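Glutathione S-transferase, N-terminal domain protein (Pseudomonas putida, PDB 4NAX) binds oxidized glutathione, one disulfide molecule per subunit, and probably acts as a glutathione transferase. Local coordinates at residues A[163-168]-A[207-212]; A[113-118]-A[179-184]; A[7-12]-A[60-65]; A[19-24]-A[72-77]. All blocks are in the same frame, centred on the assembly; numbering follows the deposited sequence.

Interaction 1: residues A[163-168]-A[207-212]; sequences VLDRHL and FKEVQR
The carboxylate of D165 reaches the first turn of helix 208-219 and gathers its backbone N-H groups, joining two helices of the all-helical C-terminal domain of the GST fold. The helix segments approach at 78°, and D165 buries more surface here than any other residue. Its CG lies anti to the backbone N (chi1 -163°), which carries the acid group across to the helix start. OD1 accepts from V210 N at 3.1 Å, nearly along its C-O axis, and weakly, through a bent bond, from E209 N at 2.8 Å. OD2 is linked through a water to K208 N, and the positive end of the helix dipole would probably favour the ionised carboxylate. Beside this polar centre, V210 CG2 rests 3.7 Å from D165 CA and also touches CB of L164. One turn further on, L168 CB packs against E209 CB at 3.9 Å; L168 also packs on M174 and F186. E209 bends at chi2 (-59°), and its OE2 is gripped side-on by R212, with NE at 3.2 Å and NH2 at 2.8 Å. The same NH2 makes a weak bond, 2.9 Å long, to the carbonyl oxygen L168 O.

Interaction 2: residues A[113-118]-A[179-184]; sequences YQTLQW and SIADIA
The methyl CG2 of T115 presses on the S179 side chain, 3.4 Å from OG, and this is the closest approach between residues 113-118 and 179-184. CG2 stands anti to the backbone N of T115 (chi1 of OG1 -58°), an orientation that turns the methyl to S179, while OG1 bonds to Q111 O within its own helix. I180 CG1 also lies near the methyl, at 4.0 Å. One turn along, W118 CB meets A181 CB at 3.8 Å. The helix segments run almost parallel, 11° apart, with axes 8.9 Å from each other. S179 also opens helix 180-193 through a capping box: its OG accepts from A181 N at 3.0 Å, and D182 OD2 accepts from S179 N at 2.9 Å with its anti lone pair. This Ser-x-x-Asp capping box is a recurrent feature of the GST C-terminal domain. Away from T115 and A181 the segments have little contact. The W118 indole swings off beyond CB, one face covered near its rim by Q117 NE2 and an edge-to-face contact made with F88 of the second subunit. Y113, Q114 and Q117 likewise turn to that subunit, where Q117 OE1 bonds to F88 N and Y113 OH to E99.

Interaction 3: residues A[7-12]-A[60-65]; sequences FPITRK and PEFISL
E61, early in helix 60-65, lays its CB against P8 O at 3.6 Å and against K12 CB at 3.8 Å. Its side chain crosses that of K12 at about a right angle, and the two charges do not touch; a water donates to E61 OE1 and accepts from K12 NZ. The carbonyl oxygen E61 O lies 3.4 Å from I9 CA. Next, F62 runs alongside I9, the two side chains pointing the same way, with ring atom CD1 3.8 Å from I9 CD1. S64 follows, its OG set between the backbone N and the carbonyl carbon (chi1 71°), from where it donates to E61 O at 2.7 Å and faces the P8 ring. A second water donates to S64 OG and accepts from I9 N at 3.1 Å. L65 closes the segment with CD1 4.0 Å from I9 CG2. An alanine in place of I9 would probably open a gap between F62 and L65, taking from them the contacts of CD1 and CG2. I9, F62 and L65 also lean on strands 21-25 and 73-76 of the thioredoxin-like domain. The contact is thus apolar on the sheet side, whereas the opposite charges of K12 and E61 meet only through water, and any attraction between them is probably weaker than in a direct salt bridge.

Interaction 4: residues A[19-24]-A[72-77]; sequences ERLQLY and PAILDP
Q22 pairs with L75 through two backbone hydrogen bonds, Q22 N to L75 O and L75 N to Q22 O, each 2.9 Å long. Y24 and A73 form the next hydrogen-bonded pair of the antiparallel strands, with Y24 N to A73 O at 2.9 Å and A73 N to Y24 O at 3.1 Å. Between them, in the non-hydrogen-bonded pair of L23 and I74, L23 CD1 packs on I74 CG2 at 3.9 Å. L21 joins the same apolar layer, CD2 touching I74 CG2, while its CD1 borders the D76 carboxylate.

On the face of Q22, Y24, A73 and L75, the Y24 ring lies alongside L75, whose CB meets the ring edge in its plane, 3.9 Å from CE2. Chi1 of -49° sets Y24 CG anti to its carbonyl carbon, and CD2 comes 3.6 Å from A73 O. An alanine in place of Y24 would probably leave a gap beside L75 and deprive F62 and the H48 ring of their neighbour.

Further out, Q22 bends at chi2 (-72°) and its NE2 donates to R20 O from above the carbonyl plane; its OE1 is held by H48. D76 OD2 bonds to Y96 OH and forms a salt bridge with K100, tying the strand end to helix 90-101. P77 closes that end, its CD 3.4 Å from R20 O. At the opposite end P72, preceded by a cis peptide bond, touches the bound glutathione disulfide. A cis-proline leading into the antiparallel strand beside the first strand is the hallmark of the thioredoxin-like fold at the glutathione site of GSTs.

Interactions 3 and 4 form one unit in the N-terminal domain, their centres 12 Å apart: L65 CD2 packs on A73 CB at 3.6 Å, and I9 CD1 on Y24 CG at 3.7 Å. Interactions 1 and 2 are joined similarly in the helical part, 15 Å between centres, where H167 ND1 lies 3.5 Å from W118 CZ2. The two groups do not touch; 2 and 4 come to about 10 Å between nearest atoms, 1 and 3 to about 26 Å. Interaction 4 reaches the glutathione disulfide directly, with the P72 side chain about 4 Å away, and F62 of interaction 3 stands about 6 Å from a bound disulfide. W118 and L164 are farther, at about 10 and 13 Å.

Interaction 1: residues A[163-168]-A[207-212]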
loop_
_atom_site.group_PDB
_atom_site.type_symbol
_atom_site.label_atom_id
_atom_site.label_comp_id
_atom_site.label_asym_id
_atom_site.label_seq_id
_atom_site.Cartn_x
_atom_site.Cartn_y
_atom_site.Cartn_z
ATOM N N VAL A 163 8.545 -14.659 4.040
ATOM C CA VAL A 163 8.901 -14.014 2.775
ATOM C C VAL A 163 10.064 -13.047 3.005
ATOM O O VAL A 163 11.047 -13.055 2.263
ATOM C CB VAL A 163 7.691 -13.287 2.141
ATOM C CG1 VAL A 163 8.114 -12.506 0.928
ATOM C CG2 VAL A 163 6.592 -14.283 1.759
ATOM N N LEU A 164 9.957 -12.220 4.037
ATOM C CA LEU A 164 11.036 -11.311 4.368
ATOM C C LEU A 164 12.332 -12.039 4.678
ATOM O O LEU A 164 13.413 -11.644 4.225
ATOM C CB LEU A 164 10.668 -10.427 5.555
ATOM C CG LEU A 164 9.626 -9.351 5.349
ATOM C CD1 LEU A 164 9.405 -8.633 6.669
ATOM C CD2 LEU A 164 10.045 -8.344 4.287
ATOM N N ASP A 165 12.220 -13.095 5.478
ATOM C CA ASP A 165 13.392 -13.800 5.967
ATOM C C ASP A 165 14.157 -14.447 4.819
ATOM O O ASP A 165 15.388 -14.380 4.754
ATOM C CB ASP A 165 12.971 -14.846 6.992
ATOM C CG ASP A 165 14.115 -15.331 7.833
ATOM O OD1 ASP A 165 14.661 -14.529 8.607
ATOM O OD2 ASP A 165 14.448 -16.533 7.727
ATOM N N ARG A 166 13.427 -15.107 3.924
ATOM C CA ARG A 166 14.054 -15.755 2.786
ATOM C C ARG A 166 14.687 -14.713 1.878
ATOM O O ARG A 166 15.769 -14.926 1.314
ATOM C CB ARG A 166 13.070 -16.635 2.022
ATOM C CG ARG A 166 12.639 -17.856 2.837
ATOM C CD ARG A 166 11.785 -18.828 2.029
ATOM N NE ARG A 166 10.537 -18.210 1.580
ATOM C CZ ARG A 166 9.427 -18.089 2.311
ATOM N NH1 ARG A 166 8.355 -17.495 1.799
ATOM N NH2 ARG A 166 9.376 -18.564 3.544
ATOM N N HIS A 167 14.005 -13.583 1.703
ATOM C CA HIS A 167 14.538 -12.540 0.846
ATOM C C HIS A 167 15.852 -11.962 1.398
ATOM O O HIS A 167 16.769 -11.637 0.646
ATOM C CB HIS A 167 13.501 -11.421 0.678
ATOM C CG HIS A 167 14.012 -10.281 -0.130
ATOM N ND1 HIS A 167 14.231 -10.381 -1.482
ATOM C CD2 HIS A 167 14.430 -9.050 0.233
ATOM C CE1 HIS A 167 14.736 -9.241 -1.921
ATOM N NE2 HIS A 167 14.864 -8.419 -0.899
ATOM N N LEU A 168 15.910 -11.791 2.711
ATOM C CA LEU A 168 17.032 -11.103 3.348
ATOM C C LEU A 168 18.271 -11.975 3.562
ATOM O O LEU A 168 19.342 -11.471 3.882
ATOM C CB LEU A 168 16.578 -10.486 4.678
ATOM C CG LEU A 168 15.648 -9.279 4.492
ATOM C CD1 LEU A 168 14.990 -8.935 5.818
ATOM C CD2 LEU A 168 16.394 -8.064 3.935
ATOM N N PHE A 207 13.050 -16.413 12.554
ATOM C CA PHE A 207 13.374 -15.547 11.419
ATOM C C PHE A 207 14.671 -14.805 11.680
ATOM O O PHE A 207 14.683 -13.629 12.055
ATOM C CB PHE A 207 12.207 -14.594 11.140
ATOM C CG PHE A 207 10.885 -15.310 10.957
ATOM C CD1 PHE A 207 10.646 -16.093 9.821
ATOM C CD2 PHE A 207 9.891 -15.226 11.921
ATOM C CE1 PHE A 207 9.455 -16.775 9.676
ATOM C CE2 PHE A 207 8.691 -15.892 11.768
ATOM C CZ PHE A 207 8.472 -16.664 10.642
ATOM N N LYS A 208 15.774 -15.530 11.522
ATOM C CA LYS A 208 17.083 -15.011 11.916
ATOM C C LYS A 208 17.538 -13.856 11.051
ATOM O O LYS A 208 18.249 -12.959 11.520
ATOM C CB LYS A 208 18.143 -16.112 11.875
ATOM C CG LYS A 208 17.868 -17.275 12.826
ATOM C CD LYS A 208 17.764 -16.814 14.276
ATOM C CE LYS A 208 18.026 -17.935 15.269
ATOM N NZ LYS A 208 16.979 -18.989 15.201
ATOM N N GLU A 209 17.127 -13.865 9.789
ATOM C CA GLU A 209 17.528 -12.789 8.883
ATOM C C GLU A 209 16.744 -11.513 9.197
ATOM O O GLU A 209 17.304 -10.418 9.226
ATOM C CB GLU A 209 17.350 -13.178 7.416
ATOM C CG GLU A 209 17.960 -14.526 7.033
ATOM C CD GLU A 209 19.453 -14.603 7.292
ATOM O OE1 GLU A 209 19.941 -15.697 7.635
ATOM O OE2 GLU A 209 20.137 -13.576 7.159
ATOM N N VAL A 210 15.448 -11.652 9.439
ATOM C CA VAL A 210 14.643 -10.507 9.858
ATOM C C VAL A 210 15.188 -9.922 11.166
ATOM O O VAL A 210 15.295 -8.709 11.313
ATOM C CB VAL A 210 13.169 -10.887 10.025
ATOM C CG1 VAL A 210 12.357 -9.689 10.482
ATOM C CG2 VAL A 210 12.592 -11.421 8.717
ATOM N N GLN A 211 15.555 -10.791 12.118
ATOM C CA GLN A 211 16.128 -10.327 13.383
ATOM C C GLN A 211 17.408 -9.530 13.158
ATOM O O GLN A 211 17.609 -8.473 13.752
ATOM C CB GLN A 211 16.458 -11.505 14.292
ATOM C CG GLN A 211 15.258 -12.206 14.891
ATOM C CD GLN A 211 15.651 -13.482 15.606
ATOM O OE1 GLN A 211 14.975 -14.503 15.492
ATOM N NE2 GLN A 211 16.768 -13.436 16.324
ATOM N N ARG A 212 18.281 -10.055 12.303
ATOM C CA ARG A 212 19.545 -9.404 12.007
ATOM C C ARG A 212 19.344 -8.015 11.412
ATOM O O ARG A 212 19.974 -7.043 11.841
ATOM C CB ARG A 212 20.371 -10.268 11.058
ATOM C CG ARG A 212 21.602 -9.597 10.478
ATOM C CD ARG A 212 22.399 -10.571 9.618
ATOM N NE ARG A 212 21.589 -11.058 8.495
ATOM C CZ ARG A 212 21.384 -10.391 7.363
ATOM N NH1 ARG A 212 21.945 -9.209 7.153
ATOM N NH2 ARG A 212 20.595 -10.900 6.431
HETATM O O HOH W 1 16.234 -17.664 9.445
#

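Interaction 2: residues A[113-118]-A[179-184]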
loop_
_atom_site.group_PDB
_atom_site.type_symbol
_atom_site.label_atom_id
_atom_site.label_comp_id
_atom_site.label_asym_id
_atom_site.label_seq_id
_atom_site.Cartn_x
_atom_site.Cartn_y
_atom_site.Cartn_z
ATOM N N TYR A 113 12.236 0.108 -9.259
ATOM C CA TYR A 113 11.019 -0.702 -9.301
ATOM C C TYR A 113 11.035 -1.822 -8.266
ATOM O O TYR A 113 10.023 -2.103 -7.643
ATOM C CB TYR A 113 10.729 -1.205 -10.730
ATOM C CG TYR A 113 10.536 -0.031 -11.673
ATOM C CD1 TYR A 113 9.543 0.898 -11.438
ATOM C CD2 TYR A 113 11.368 0.166 -12.767
ATOM C CE1 TYR A 113 9.387 2.011 -12.238
ATOM C CE2 TYR A 113 11.236 1.286 -13.572
ATOM C CZ TYR A 113 10.249 2.206 -13.303
ATOM O OH TYR A 113 10.155 3.331 -14.098
ATOM N N GLN A 114 12.183 -2.442 -8.024
ATOM C CA GLN A 114 12.259 -3.457 -6.965
ATOM C C GLN A 114 11.956 -2.833 -5.605
ATOM O O GLN A 114 11.297 -3.453 -4.757
ATOM C CB GLN A 114 13.628 -4.132 -6.900
ATOM C CG GLN A 114 14.055 -4.847 -8.170
ATOM C CD GLN A 114 13.039 -5.876 -8.644
ATOM O OE1 GLN A 114 12.606 -6.732 -7.871
ATOM N NE2 GLN A 114 12.652 -5.783 -9.897
ATOM N N THR A 115 12.413 -1.599 -5.394
ATOM C CA THR A 115 12.158 -0.911 -4.133
ATOM C C THR A 115 10.663 -0.620 -3.963
ATOM O O THR A 115 10.067 -0.849 -2.890
ATOM C CB THR A 115 12.976 0.380 -4.034
ATOM O OG1 THR A 115 14.370 0.065 -4.167
ATOM C CG2 THR A 115 12.758 1.035 -2.705
ATOM N N LEU A 116 10.039 -0.126 -5.029
ATOM C CA LEU A 116 8.613 0.165 -4.998
ATOM C C LEU A 116 7.783 -1.103 -4.782
ATOM O O LEU A 116 6.777 -1.082 -4.102
ATOM C CB LEU A 116 8.171 0.919 -6.250
ATOM C CG LEU A 116 8.772 2.298 -6.448
ATOM C CD1 LEU A 116 8.323 2.917 -7.766
ATOM C CD2 LEU A 116 8.430 3.244 -5.310
ATOM N N GLN A 117 8.215 -2.208 -5.374
ATOM C CA GLN A 117 7.610 -3.502 -5.133
ATOM C C GLN A 117 7.593 -3.837 -3.642
ATOM O O GLN A 117 6.554 -4.189 -3.082
ATOM C CB GLN A 117 8.379 -4.569 -5.904
ATOM C CG GLN A 117 8.082 -6.003 -5.539
ATOM C CD GLN A 117 9.058 -6.893 -6.275
ATOM O OE1 GLN A 117 8.831 -7.287 -7.413
ATOM N NE2 GLN A 117 10.209 -7.109 -5.667
ATOM N N TRP A 118 8.747 -3.740 -2.986
ATOM C CA TRP A 118 8.784 -4.073 -1.577
ATOM C C TRP A 118 8.025 -3.075 -0.696
ATOM O O TRP A 118 7.440 -3.467 0.315
ATOM C CB TRP A 118 10.221 -4.287 -1.118
ATOM C CG TRP A 118 10.803 -5.567 -1.669
ATOM C CD1 TRP A 118 11.836 -5.683 -2.571
ATOM C CD2 TRP A 118 10.373 -6.906 -1.388
ATOM N NE1 TRP A 118 12.069 -7.009 -2.848
ATOM C CE2 TRP A 118 11.184 -7.778 -2.136
ATOM C CE3 TRP A 118 9.383 -7.452 -0.580
ATOM C CZ2 TRP A 118 11.045 -9.175 -2.055
ATOM C CZ3 TRP A 118 9.251 -8.817 -0.500
ATOM C CH2 TRP A 118 10.076 -9.665 -1.240
ATOM N N SER A 179 16.845 1.735 1.849
ATOM C CA SER A 179 15.835 2.467 1.089
ATOM C C SER A 179 14.565 2.674 1.881
ATOM O O SER A 179 14.387 2.159 2.999
ATOM C CB SER A 179 15.471 1.677 -0.172
ATOM O OG SER A 179 14.614 0.572 0.134
ATOM N N ILE A 180 13.649 3.414 1.254
ATOM C CA ILE A 180 12.311 3.580 1.797
ATOM C C ILE A 180 11.577 2.262 2.049
ATOM O O ILE A 180 10.656 2.236 2.879
ATOM C CB ILE A 180 11.441 4.527 0.933
ATOM C CG1 ILE A 180 11.270 4.036 -0.507
ATOM C CG2 ILE A 180 12.002 5.938 1.010
ATOM C CD1 ILE A 180 10.350 4.924 -1.335
ATOM N N ALA A 181 11.924 1.180 1.343
ATOM C CA ALA A 181 11.288 -0.113 1.650
ATOM C C ALA A 181 11.659 -0.582 3.061
ATOM O O ALA A 181 10.818 -1.133 3.779
ATOM C CB ALA A 181 11.655 -1.177 0.621
ATOM N N ASP A 182 12.919 -0.418 3.454
ATOM C CA ASP A 182 13.339 -0.780 4.811
ATOM C C ASP A 182 12.648 0.087 5.850
ATOM O O ASP A 182 12.187 -0.397 6.883
ATOM C CB ASP A 182 14.843 -0.681 4.966
ATOM C CG ASP A 182 15.573 -1.444 3.886
ATOM O OD1 ASP A 182 15.452 -2.683 3.843
ATOM O OD2 ASP A 182 16.248 -0.808 3.068
ATOM N N ILE A 183 12.594 1.382 5.560
ATOM C CA ILE A 183 11.967 2.332 6.470
ATOM C C ILE A 183 10.476 2.011 6.652
ATOM O O ILE A 183 9.925 2.170 7.745
ATOM C CB ILE A 183 12.212 3.775 5.990
ATOM C CG1 ILE A 183 13.717 4.086 6.110
ATOM C CG2 ILE A 183 11.385 4.776 6.791
ATOM C CD1 ILE A 183 14.131 5.368 5.424
ATOM N N ALA A 184 9.825 1.525 5.605
ATOM C CA ALA A 184 8.417 1.160 5.712
ATOM C C ALA A 184 8.202 -0.127 6.515
ATOM O O ALA A 184 7.227 -0.243 7.247
ATOM C CB ALA A 184 7.815 0.987 4.321
#

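Interaction 3: residues A[7-12]-A[60-65]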
loop_
_atom_site.group_PDB
_atom_site.type_symbol
_atom_site.label_atom_id
_atom_site.label_comp_id
_atom_site.label_asym_id
_atom_site.label_seq_id
_atom_site.Cartn_x
_atom_site.Cartn_y
_atom_site.Cartn_z
ATOM N N PHE A 7 -4.752 26.281 3.963
ATOM C CA PHE A 7 -4.994 24.919 4.398
ATOM C C PHE A 7 -5.525 24.948 5.824
ATOM O O PHE A 7 -4.786 25.298 6.746
ATOM C CB PHE A 7 -3.686 24.135 4.310
ATOM C CG PHE A 7 -3.216 23.970 2.902
ATOM C CD1 PHE A 7 -2.466 24.968 2.292
ATOM C CD2 PHE A 7 -3.545 22.837 2.178
ATOM C CE1 PHE A 7 -2.070 24.842 0.974
ATOM C CE2 PHE A 7 -3.145 22.699 0.865
ATOM C CZ PHE A 7 -2.399 23.697 0.260
ATOM N N PRO A 8 -6.807 24.564 6.022
ATOM C CA PRO A 8 -7.388 24.655 7.367
ATOM C C PRO A 8 -6.679 23.854 8.453
ATOM O O PRO A 8 -6.803 24.167 9.629
ATOM C CB PRO A 8 -8.819 24.146 7.164
ATOM C CG PRO A 8 -9.127 24.484 5.746
ATOM C CD PRO A 8 -7.841 24.299 4.998
ATOM N N ILE A 9 -5.919 22.833 8.081
ATOM C CA ILE A 9 -5.163 22.096 9.087
ATOM C C ILE A 9 -4.277 23.031 9.929
ATOM O O ILE A 9 -4.044 22.776 11.119
ATOM C CB ILE A 9 -4.371 20.940 8.434
ATOM C CG1 ILE A 9 -3.884 19.962 9.508
ATOM C CG2 ILE A 9 -3.221 21.440 7.582
ATOM C CD1 ILE A 9 -3.439 18.617 8.968
ATOM N N THR A 10 -3.793 24.104 9.305
ATOM C CA THR A 10 -2.880 25.027 9.972
ATOM C C THR A 10 -3.576 25.891 11.019
ATOM O O THR A 10 -2.911 26.526 11.838
ATOM C CB THR A 10 -2.132 25.930 8.978
ATOM O OG1 THR A 10 -3.060 26.813 8.323
ATOM C CG2 THR A 10 -1.352 25.088 7.943
ATOM N N ARG A 11 -4.908 25.911 11.003
ATOM C CA ARG A 11 -5.655 26.603 12.049
ATOM C C ARG A 11 -5.532 25.842 13.363
ATOM O O ARG A 11 -5.453 26.434 14.438
ATOM C CB ARG A 11 -7.135 26.745 11.669
ATOM C CG ARG A 11 -7.370 27.683 10.503
ATOM C CD ARG A 11 -8.821 27.661 10.061
ATOM N NE ARG A 11 -8.944 28.004 8.646
ATOM C CZ ARG A 11 -9.999 27.723 7.880
ATOM N NH1 ARG A 11 -11.041 27.048 8.366
ATOM N NH2 ARG A 11 -10.004 28.106 6.607
ATOM N N LYS A 12 -5.497 24.517 13.261
ATOM C CA LYS A 12 -5.439 23.675 14.436
ATOM C C LYS A 12 -4.007 23.395 14.900
ATOM O O LYS A 12 -3.758 23.292 16.105
ATOM C CB LYS A 12 -6.238 22.397 14.184
ATOM C CG LYS A 12 -6.371 21.484 15.379
ATOM C CD LYS A 12 -7.398 20.411 15.078
ATOM C CE LYS A 12 -7.546 19.428 16.220
ATOM N NZ LYS A 12 -8.266 20.024 17.371
ATOM N N PRO A 60 -12.360 18.333 11.676
ATOM C CA PRO A 60 -12.547 18.823 10.317
ATOM C C PRO A 60 -11.248 19.414 9.760
ATOM O O PRO A 60 -10.964 19.273 8.583
ATOM C CB PRO A 60 -13.673 19.882 10.430
ATOM C CG PRO A 60 -14.076 19.915 11.863
ATOM C CD PRO A 60 -13.312 18.899 12.643
ATOM N N GLU A 61 -10.477 20.064 10.614
ATOM C CA GLU A 61 -9.222 20.669 10.184
ATOM C C GLU A 61 -8.231 19.582 9.731
ATOM O O GLU A 61 -7.617 19.704 8.692
ATOM C CB GLU A 61 -8.614 21.514 11.307
ATOM C CG GLU A 61 -9.453 22.729 11.698
ATOM C CD GLU A 61 -10.474 22.462 12.795
ATOM O OE1 GLU A 61 -10.770 21.293 13.099
ATOM O OE2 GLU A 61 -10.986 23.453 13.347
ATOM N N PHE A 62 -8.097 18.508 10.500
ATOM C CA PHE A 62 -7.214 17.415 10.079
ATOM C C PHE A 62 -7.684 16.747 8.782
ATOM O O PHE A 62 -6.890 16.565 7.865
ATOM C CB PHE A 62 -7.047 16.351 11.173
ATOM C CG PHE A 62 -6.038 15.300 10.818
ATOM C CD1 PHE A 62 -4.701 15.592 10.843
ATOM C CD2 PHE A 62 -6.422 14.036 10.409
ATOM C CE1 PHE A 62 -3.756 14.660 10.494
ATOM C CE2 PHE A 62 -5.489 13.098 10.040
ATOM C CZ PHE A 62 -4.145 13.406 10.094
ATOM N N ILE A 63 -8.980 16.420 8.728
ATOM C CA ILE A 63 -9.539 15.712 7.600
ATOM C C ILE A 63 -9.464 16.545 6.320
ATOM O O ILE A 63 -9.371 15.984 5.223
ATOM C CB ILE A 63 -10.972 15.238 7.917
ATOM C CG1 ILE A 63 -10.902 14.134 8.984
ATOM C CG2 ILE A 63 -11.713 14.724 6.690
ATOM C CD1 ILE A 63 -12.230 13.733 9.563
ATOM N N SER A 64 -9.506 17.877 6.447
ATOM C CA SER A 64 -9.417 18.759 5.279
ATOM C C SER A 64 -8.157 18.513 4.471
ATOM O O SER A 64 -8.127 18.768 3.269
ATOM C CB SER A 64 -9.509 20.235 5.666
ATOM O OG SER A 64 -8.362 20.718 6.347
ATOM N N LEU A 65 -7.106 18.033 5.128
ATOM C CA LEU A 65 -5.912 17.625 4.416
ATOM C C LEU A 65 -5.848 16.104 4.306
ATOM O O LEU A 65 -5.663 15.559 3.223
ATOM C CB LEU A 65 -4.680 18.170 5.102
ATOM C CG LEU A 65 -3.404 17.900 4.310
ATOM C CD1 LEU A 65 -2.401 19.000 4.491
ATOM C CD2 LEU A 65 -2.818 16.554 4.682
HETATM O O HOH W 2 -5.912 21.506 5.309
HETATM O O HOH W 3 -10.752 21.082 15.991
#

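Interaction 4: residues A[19-24]-A[72-77]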
loop_
_atom_site.group_PDB
_atom_site.type_symbol
_atom_site.label_atom_id
_atom_site.label_comp_id
_atom_site.label_asym_id
_atom_site.label_seq_id
_atom_site.Cartn_x
_atom_site.Cartn_y
_atom_site.Cartn_z
ATOM N N GLU A 19 8.231 27.999 6.434
ATOM C CA GLU A 19 9.145 27.652 5.355
ATOM C C GLU A 19 9.558 26.174 5.390
ATOM O O GLU A 19 10.243 25.705 4.487
ATOM C CB GLU A 19 10.392 28.545 5.429
ATOM C CG GLU A 19 11.428 28.206 6.518
ATOM C CD GLU A 19 11.093 28.614 7.967
ATOM O OE1 GLU A 19 11.993 28.421 8.811
ATOM O OE2 GLU A 19 9.990 29.093 8.284
ATOM N N ARG A 20 9.170 25.458 6.451
ATOM C CA ARG A 20 9.510 24.040 6.616
ATOM C C ARG A 20 8.340 23.144 6.320
ATOM O O ARG A 20 7.206 23.464 6.640
ATOM C CB ARG A 20 9.967 23.744 8.053
ATOM C CG ARG A 20 11.231 24.492 8.426
ATOM C CD ARG A 20 11.743 24.133 9.815
ATOM N NE ARG A 20 12.866 25.008 10.094
ATOM C CZ ARG A 20 13.369 25.283 11.287
ATOM N NH1 ARG A 20 12.873 24.723 12.373
ATOM N NH2 ARG A 20 14.391 26.139 11.379
ATOM N N LEU A 21 8.648 21.962 5.779
ATOM C CA LEU A 21 7.670 20.884 5.684
ATOM C C LEU A 21 7.013 20.666 7.051
ATOM O O LEU A 21 7.696 20.585 8.087
ATOM C CB LEU A 21 8.359 19.622 5.187
ATOM C CG LEU A 21 7.444 18.409 4.985
ATOM C CD1 LEU A 21 7.967 17.548 3.850
ATOM C CD2 LEU A 21 7.302 17.562 6.245
ATOM N N GLN A 22 5.689 20.565 7.026
ATOM C CA GLN A 22 4.865 20.341 8.205
ATOM C C GLN A 22 4.458 18.878 8.248
ATOM O O GLN A 22 3.929 18.345 7.274
ATOM C CB GLN A 22 3.611 21.231 8.160
ATOM C CG GLN A 22 3.910 22.720 7.975
ATOM C CD GLN A 22 4.511 23.355 9.206
ATOM O OE1 GLN A 22 3.904 23.335 10.284
ATOM N NE2 GLN A 22 5.685 23.929 9.066
ATOM N N LEU A 23 4.722 18.240 9.384
ATOM C CA LEU A 23 4.365 16.852 9.625
ATOM C C LEU A 23 3.285 16.771 10.685
ATOM O O LEU A 23 3.435 17.343 11.761
ATOM C CB LEU A 23 5.580 16.061 10.102
ATOM C CG LEU A 23 5.334 14.626 10.535
ATOM C CD1 LEU A 23 4.841 13.748 9.387
ATOM C CD2 LEU A 23 6.585 14.033 11.162
ATOM N N TYR A 24 2.205 16.050 10.389
ATOM C CA TYR A 24 1.082 15.867 11.320
ATOM C C TYR A 24 1.014 14.380 11.608
ATOM O O TYR A 24 0.650 13.593 10.738
ATOM C CB TYR A 24 -0.216 16.409 10.723
ATOM C CG TYR A 24 -0.068 17.813 10.152
ATOM C CD1 TYR A 24 -0.173 18.958 10.948
ATOM C CD2 TYR A 24 0.225 17.996 8.809
ATOM C CE1 TYR A 24 -0.015 20.228 10.402
ATOM C CE2 TYR A 24 0.359 19.261 8.261
ATOM C CZ TYR A 24 0.265 20.372 9.059
ATOM O OH TYR A 24 0.398 21.619 8.488
ATOM N N PRO A 72 0.251 9.161 9.134
ATOM C CA PRO A 72 0.793 10.516 9.004
ATOM C C PRO A 72 0.229 11.278 7.797
ATOM O O PRO A 72 -0.268 10.683 6.830
ATOM C CB PRO A 72 2.276 10.268 8.815
ATOM C CG PRO A 72 2.321 8.982 8.040
ATOM C CD PRO A 72 1.187 8.148 8.628
ATOM N N ALA A 73 0.396 12.591 7.846
ATOM C CA ALA A 73 0.091 13.480 6.722
ATOM C C ALA A 73 1.134 14.582 6.751
ATOM O O ALA A 73 1.708 14.883 7.805
ATOM C CB ALA A 73 -1.305 14.036 6.815
ATOM N N ILE A 74 1.377 15.177 5.593
ATOM C CA ILE A 74 2.290 16.301 5.482
ATOM C C ILE A 74 1.671 17.458 4.705
ATOM O O ILE A 74 0.744 17.278 3.910
ATOM C CB ILE A 74 3.637 15.924 4.828
ATOM C CG1 ILE A 74 3.461 15.430 3.383
ATOM C CG2 ILE A 74 4.368 14.890 5.679
ATOM C CD1 ILE A 74 4.733 15.397 2.567
ATOM N N LEU A 75 2.242 18.635 4.926
ATOM C CA LEU A 75 1.991 19.818 4.085
ATOM C C LEU A 75 3.358 20.425 3.819
ATOM O O LEU A 75 3.989 20.978 4.723
ATOM C CB LEU A 75 1.058 20.793 4.772
ATOM C CG LEU A 75 0.730 22.063 3.987
ATOM C CD1 LEU A 75 0.123 21.764 2.629
ATOM C CD2 LEU A 75 -0.203 22.911 4.838
ATOM N N ASP A 76 3.855 20.255 2.596
ATOM C CA ASP A 76 5.189 20.744 2.236
ATOM C C ASP A 76 5.024 22.087 1.536
ATOM O O ASP A 76 4.503 22.126 0.416
ATOM C CB ASP A 76 5.879 19.784 1.290
ATOM C CG ASP A 76 7.321 20.158 0.996
ATOM O OD1 ASP A 76 7.775 21.182 1.536
ATOM O OD2 ASP A 76 7.991 19.441 0.240
ATOM N N PRO A 77 5.465 23.193 2.166
ATOM C CA PRO A 77 5.336 24.484 1.481
ATOM C C PRO A 77 6.164 24.532 0.193
ATOM O O PRO A 77 5.822 25.299 -0.732
ATOM C CB PRO A 77 5.844 25.498 2.507
ATOM C CG PRO A 77 6.728 24.726 3.420
ATOM C CD PRO A 77 6.180 23.325 3.450
#